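Local coordinates for probable benzoylformate decarboxylase (Rhodococcus jostii, PDB 7ORX), which belongs to the thiamine diphosphate-dependent enzyme family and binds thiamine diphosphate together with a sodium ion, at residues S379-D384 with L456-Y461; G462-F467 with P477-P482. All coordinates share one frame; numbering follows the deposited sequence.

Interaction 1 of 2, residues S379-D384 with L456-Y461; sequences STSTSD and LNNGTY. With NA (sodium ion), chain J; TPP (thiamine diphosphate), chain I.
Leu456, at the end of strand 452-457, gives up the most surface here, and it does so through one methyl. Its CD2 lies 3.8 Å from Ser379 OG and, on crossing the Thr382 side chain, 4.0 Å from Thr382 CG2. Ser379 presents its hydroxyl from an extended first torsion, with OG anti to the backbone N (chi1 -180°), and from there OG donates to Thr382 OG1. Thr382 CG2, anti to its own carbonyl carbon, faces the leucine, so a small apolar patch sits beside a hydroxyl pair; Phe362 of helix 358-368 packs on both Thr382 and Leu456. Beyond this patch the two segments are joined mainly through the cofactor. Ser381 grips one terminal phosphate oxygen twice, with N 3.0 Å and OG 2.6 Å from thiamine diphosphate O1B. From the other segment Asn458 and the carbonyl of Thr460, whose O is 2.0 Å from the sodium ion, bind the metal, which also takes O2A and O3B of the diphosphate. Asp431 and a water that donates to the Leu456 carbonyl add further ligands. Diphosphate and metal lodged between loops at the C-terminal ends of strands 374-378 and 452-457 of one parallel sheet are characteristic of the cofactor-binding domain of thiamine diphosphate enzymes.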
# COMPACT_ATOMS: atom_id res chain seq x y z
N SER C 379 25.96 15.28 -14.93
CA SER C 379 26.73 16.52 -14.61
C SER C 379 25.71 17.64 -14.61
O SER C 379 25.35 18.13 -15.72
CB SER C 379 27.84 16.77 -15.60
OG SER C 379 28.56 17.95 -15.26
N THR C 380 25.20 17.97 -13.43
CA THR C 380 23.89 18.64 -13.29
C THR C 380 24.02 20.11 -13.70
O THR C 380 23.09 20.58 -14.38
CB THR C 380 23.29 18.27 -11.93
OG1 THR C 380 24.32 18.32 -10.97
CG2 THR C 380 22.74 16.86 -11.91
N SER C 381 25.15 20.77 -13.45
CA SER C 381 25.30 22.25 -13.66
C SER C 381 25.82 22.60 -15.06
O SER C 381 25.85 23.79 -15.34
CB SER C 381 26.17 22.87 -12.60
OG SER C 381 27.54 22.62 -12.86
N THR C 382 26.13 21.64 -15.91
CA THR C 382 26.86 21.82 -17.20
C THR C 382 25.95 21.62 -18.41
O THR C 382 26.46 21.35 -19.51
CB THR C 382 27.98 20.79 -17.30
OG1 THR C 382 27.40 19.49 -17.40
CG2 THR C 382 28.90 20.79 -16.10
N SER C 383 24.63 21.70 -18.25
CA SER C 383 23.69 21.32 -19.33
C SER C 383 23.79 22.27 -20.54
O SER C 383 23.97 21.80 -21.65
CB SER C 383 22.32 21.23 -18.79
OG SER C 383 21.79 20.03 -19.31
N ASP C 384 23.63 23.57 -20.35
CA ASP C 384 23.72 24.61 -21.41
C ASP C 384 25.03 24.43 -22.21
O ASP C 384 24.98 24.50 -23.46
CB ASP C 384 23.59 26.01 -20.80
CG ASP C 384 22.15 26.44 -20.52
OD1 ASP C 384 21.23 25.63 -20.76
OD2 ASP C 384 21.95 27.60 -20.06
N LEU C 456 33.97 15.44 -13.95
CA LEU C 456 34.10 16.90 -13.96
C LEU C 456 34.10 17.31 -12.50
O LEU C 456 33.02 17.27 -11.90
CB LEU C 456 32.93 17.55 -14.68
CG LEU C 456 32.97 17.45 -16.19
CD1 LEU C 456 32.61 16.07 -16.64
CD2 LEU C 456 31.98 18.39 -16.83
N ASN C 457 35.28 17.60 -11.96
CA ASN C 457 35.48 17.88 -10.52
C ASN C 457 35.57 19.39 -10.30
O ASN C 457 36.67 19.94 -10.51
CB ASN C 457 36.75 17.21 -10.00
CG ASN C 457 36.97 17.47 -8.52
OD1 ASN C 457 36.32 18.33 -7.94
ND2 ASN C 457 37.86 16.71 -7.91
N ASN C 458 34.49 20.02 -9.83
CA ASN C 458 34.49 21.46 -9.47
C ASN C 458 34.45 21.63 -7.94
O ASN C 458 34.27 22.76 -7.49
CB ASN C 458 33.47 22.25 -10.30
CG ASN C 458 32.04 21.83 -10.18
OD1 ASN C 458 31.69 21.03 -9.33
ND2 ASN C 458 31.21 22.38 -11.06
N GLY C 459 34.71 20.58 -7.17
CA GLY C 459 34.85 20.63 -5.70
C GLY C 459 33.53 20.86 -4.97
O GLY C 459 33.58 21.02 -3.74
N THR C 460 32.40 20.85 -5.68
CA THR C 460 31.09 21.36 -5.20
C THR C 460 29.91 20.58 -5.84
O THR C 460 30.08 19.90 -6.91
CB THR C 460 31.02 22.87 -5.46
OG1 THR C 460 30.00 23.47 -4.67
CG2 THR C 460 30.77 23.20 -6.91
N TYR C 461 28.75 20.69 -5.20
CA TYR C 461 27.41 20.42 -5.80
C TYR C 461 26.97 21.68 -6.54
O TYR C 461 26.26 22.51 -5.97
CB TYR C 461 26.42 20.00 -4.71
CG TYR C 461 26.67 18.67 -4.04
CD1 TYR C 461 27.19 17.58 -4.72
CD2 TYR C 461 26.30 18.48 -2.72
CE1 TYR C 461 27.37 16.36 -4.10
CE2 TYR C 461 26.47 17.26 -2.08
CZ TYR C 461 27.00 16.18 -2.78
OH TYR C 461 27.14 14.96 -2.18
NA NA J . 30.51 19.35 -8.80
N1' TPP I . 20.58 12.89 -4.02
C2' TPP I . 20.22 12.17 -5.10
CM2 TPP I . 20.21 10.68 -4.98
N3' TPP I . 19.86 12.69 -6.27
C4' TPP I . 19.85 14.03 -6.38
N4' TPP I . 19.48 14.52 -7.56
C5' TPP I . 20.23 14.87 -5.31
C6' TPP I . 20.57 14.22 -4.14
C7' TPP I . 20.26 16.39 -5.41
N3 TPP I . 21.31 16.91 -6.31
C2 TPP I . 21.01 17.47 -7.49
S1 TPP I . 22.39 18.07 -8.32
C5 TPP I . 23.38 17.54 -6.99
C4 TPP I . 22.68 16.88 -6.04
CM4 TPP I . 23.25 16.22 -4.82
C6 TPP I . 24.85 17.89 -6.95
C7 TPP I . 25.71 16.93 -7.71
O7 TPP I . 26.47 17.72 -8.65
PA TPP I . 27.79 17.14 -9.34
O1A TPP I . 27.79 15.72 -9.79
O2A TPP I . 28.88 17.52 -8.38
O3A TPP I . 27.74 18.11 -10.62
PB TPP I . 27.75 19.74 -10.68
O1B TPP I . 27.74 20.14 -12.15
O2B TPP I . 26.54 20.22 -9.92
O3B TPP I . 29.04 20.12 -9.99
O HOH W 1 31.22 18.76 -10.98

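Interaction 2 of 2, residues G462-F467 with P477-P482; sequences GALRGF and PGLDVP. With TPP (thiamine diphosphate), chain I.
Arg465 and Leu479 share the largest part of this contact, the leucine lying across one face of the guanidinium while Asp480 meets its edge. The arginine chain runs extended from CG to NE and then turns sharply at the last torsion (chi4 -76°), which brings the flat group over Leu479, with Arg465 NH1 3.7 Å from Leu479 CD1. At the edge Arg465 NH2 forms a salt bridge with Asp480 OD1, 2.8 Å long and nearly straight at 168°. The acceptor lies almost in the guanidinium plane, yet the donor reaches OD1 on its syn side from well out of the carboxylate plane, as the two groups are inclined by 39°. Arg465 NE adds a weak second bond to the same oxygen, and Thr460 OG1 is hydrogen-bonded to both NE and OD1, tying the pair to the preceding loop. Leu479 spreads its two methyls: CD1 goes to the arginine, whereas CD2 packs 3.7 Å from Leu464 CB. Leu464 in turn sends its branched end to the thiazolium ring, its CG 4.1 Å from thiamine diphosphate C5. Ahead of it, Ala463 N donates to thiamine diphosphate O2B at 2.9 Å. Backbone N-H groups at a helix start holding the diphosphate typify the C-terminal cofactor-binding domain of thiamine diphosphate enzymes.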
# COMPACT_ATOMS: atom_id res chain seq x y z
N GLY C 462 27.43 21.84 -7.77
CA GLY C 462 27.29 23.09 -8.55
C GLY C 462 25.84 23.47 -8.80
O GLY C 462 25.50 24.64 -8.56
N ALA C 463 24.99 22.53 -9.26
CA ALA C 463 23.58 22.81 -9.63
C ALA C 463 22.78 23.23 -8.39
O ALA C 463 21.80 23.96 -8.58
CB ALA C 463 22.95 21.61 -10.31
N LEU C 464 23.19 22.80 -7.19
CA LEU C 464 22.57 23.17 -5.88
C LEU C 464 22.97 24.58 -5.45
O LEU C 464 22.19 25.17 -4.69
CB LEU C 464 22.96 22.19 -4.78
CG LEU C 464 22.29 20.82 -4.81
CD1 LEU C 464 22.46 20.16 -3.45
CD2 LEU C 464 20.82 20.93 -5.23
N ARG C 465 24.16 25.05 -5.85
CA ARG C 465 24.57 26.47 -5.73
C ARG C 465 23.75 27.32 -6.72
O ARG C 465 23.30 28.39 -6.30
CB ARG C 465 26.07 26.64 -5.97
CG ARG C 465 26.94 26.07 -4.87
CD ARG C 465 28.37 26.58 -4.99
NE ARG C 465 29.10 26.27 -3.78
CZ ARG C 465 28.96 26.92 -2.64
NH1 ARG C 465 28.12 27.94 -2.54
NH2 ARG C 465 29.64 26.52 -1.58
N GLY C 466 23.54 26.82 -7.95
CA GLY C 466 22.59 27.35 -8.97
C GLY C 466 21.19 27.59 -8.43
O GLY C 466 20.60 28.64 -8.73
N PHE C 467 20.68 26.63 -7.64
CA PHE C 467 19.32 26.63 -7.04
C PHE C 467 19.25 27.57 -5.82
O PHE C 467 18.19 28.22 -5.66
CB PHE C 467 18.86 25.20 -6.71
CG PHE C 467 17.94 24.59 -7.72
CD1 PHE C 467 16.57 24.84 -7.67
CD2 PHE C 467 18.43 23.76 -8.72
CE1 PHE C 467 15.70 24.27 -8.59
CE2 PHE C 467 17.56 23.17 -9.65
CZ PHE C 467 16.21 23.45 -9.59
N PRO C 477 24.23 24.41 4.55
CA PRO C 477 25.16 23.31 4.83
C PRO C 477 25.20 22.27 3.71
O PRO C 477 24.13 21.90 3.15
CB PRO C 477 24.65 22.67 6.13
CG PRO C 477 23.75 23.73 6.76
CD PRO C 477 23.23 24.58 5.61
N GLY C 478 26.40 21.84 3.33
CA GLY C 478 26.61 20.64 2.48
C GLY C 478 26.56 20.93 0.99
O GLY C 478 26.22 20.00 0.25
N LEU C 479 26.94 22.13 0.53
CA LEU C 479 27.02 22.46 -0.91
C LEU C 479 28.37 22.00 -1.48
O LEU C 479 28.45 21.81 -2.70
CB LEU C 479 26.80 23.96 -1.11
CG LEU C 479 25.38 24.46 -0.83
CD1 LEU C 479 25.29 25.98 -1.06
CD2 LEU C 479 24.32 23.71 -1.65
N ASP C 480 29.38 21.79 -0.62
CA ASP C 480 30.79 21.57 -1.03
C ASP C 480 31.24 20.14 -0.75
O ASP C 480 31.01 19.67 0.37
CB ASP C 480 31.72 22.56 -0.34
CG ASP C 480 31.54 23.98 -0.83
OD1 ASP C 480 31.10 24.17 -1.99
OD2 ASP C 480 31.87 24.91 -0.05
N VAL C 481 31.89 19.50 -1.74
CA VAL C 481 32.45 18.13 -1.59
C VAL C 481 33.96 18.18 -1.90
O VAL C 481 34.44 17.53 -2.83
CB VAL C 481 31.65 17.11 -2.44
CG1 VAL C 481 30.19 17.06 -1.98
CG2 VAL C 481 31.72 17.36 -3.94
N PRO C 482 34.74 18.93 -1.08
CA PRO C 482 36.21 18.98 -1.21
C PRO C 482 36.89 17.73 -0.63
O PRO C 482 36.29 17.09 0.18
CB PRO C 482 36.58 20.24 -0.41
CG PRO C 482 35.57 20.26 0.72
CD PRO C 482 34.29 19.77 0.05
N1' TPP I . 20.58 12.89 -4.02
C2' TPP I . 20.22 12.17 -5.10
CM2 TPP I . 20.21 10.68 -4.98
N3' TPP I . 19.86 12.69 -6.27
C4' TPP I . 19.85 14.03 -6.38
N4' TPP I . 19.48 14.52 -7.56
C5' TPP I . 20.23 14.87 -5.31
C6' TPP I . 20.57 14.22 -4.14
C7' TPP I . 20.26 16.39 -5.41
N3 TPP I . 21.31 16.91 -6.31
C2 TPP I . 21.01 17.47 -7.49
S1 TPP I . 22.39 18.07 -8.32
C5 TPP I . 23.38 17.54 -6.99
C4 TPP I . 22.68 16.88 -6.04
CM4 TPP I . 23.25 16.22 -4.82
C6 TPP I . 24.85 17.89 -6.95
C7 TPP I . 25.71 16.93 -7.71
O7 TPP I . 26.47 17.72 -8.65
PA TPP I . 27.79 17.14 -9.34
O1A TPP I . 27.79 15.72 -9.79
O2A TPP I . 28.88 17.52 -8.38
O3A TPP I . 27.74 18.11 -10.62
PB TPP I . 27.75 19.74 -10.68
O1B TPP I . 27.74 20.14 -12.15
O2B TPP I . 26.54 20.22 -9.92
O3B TPP I . 29.04 20.12 -9.99

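How the interactions relate
Interactions 1 and 2 follow one another along the chain, their centres 10 Å apart, and both border the same thiamine diphosphate. Segment 456-461 leads straight into helix 462-470, so the loop that supplies sodium ligands continues into the helix that binds the terminal phosphate. Segment 477-482 then comes back against that loop: Tyr461 N lies 2.8 Å from Leu479 O, a probable hydrogen bond, and Tyr461 CZ packs 3.4 Å from Val481 CG1. The returning segment thereby flanks the metal loop, with the Asp480 side chain about 8 Å from the sodium ion. Tyr461 and Val481 also pack on Leu48 of the second subunit, placing both contacts near the subunit interface.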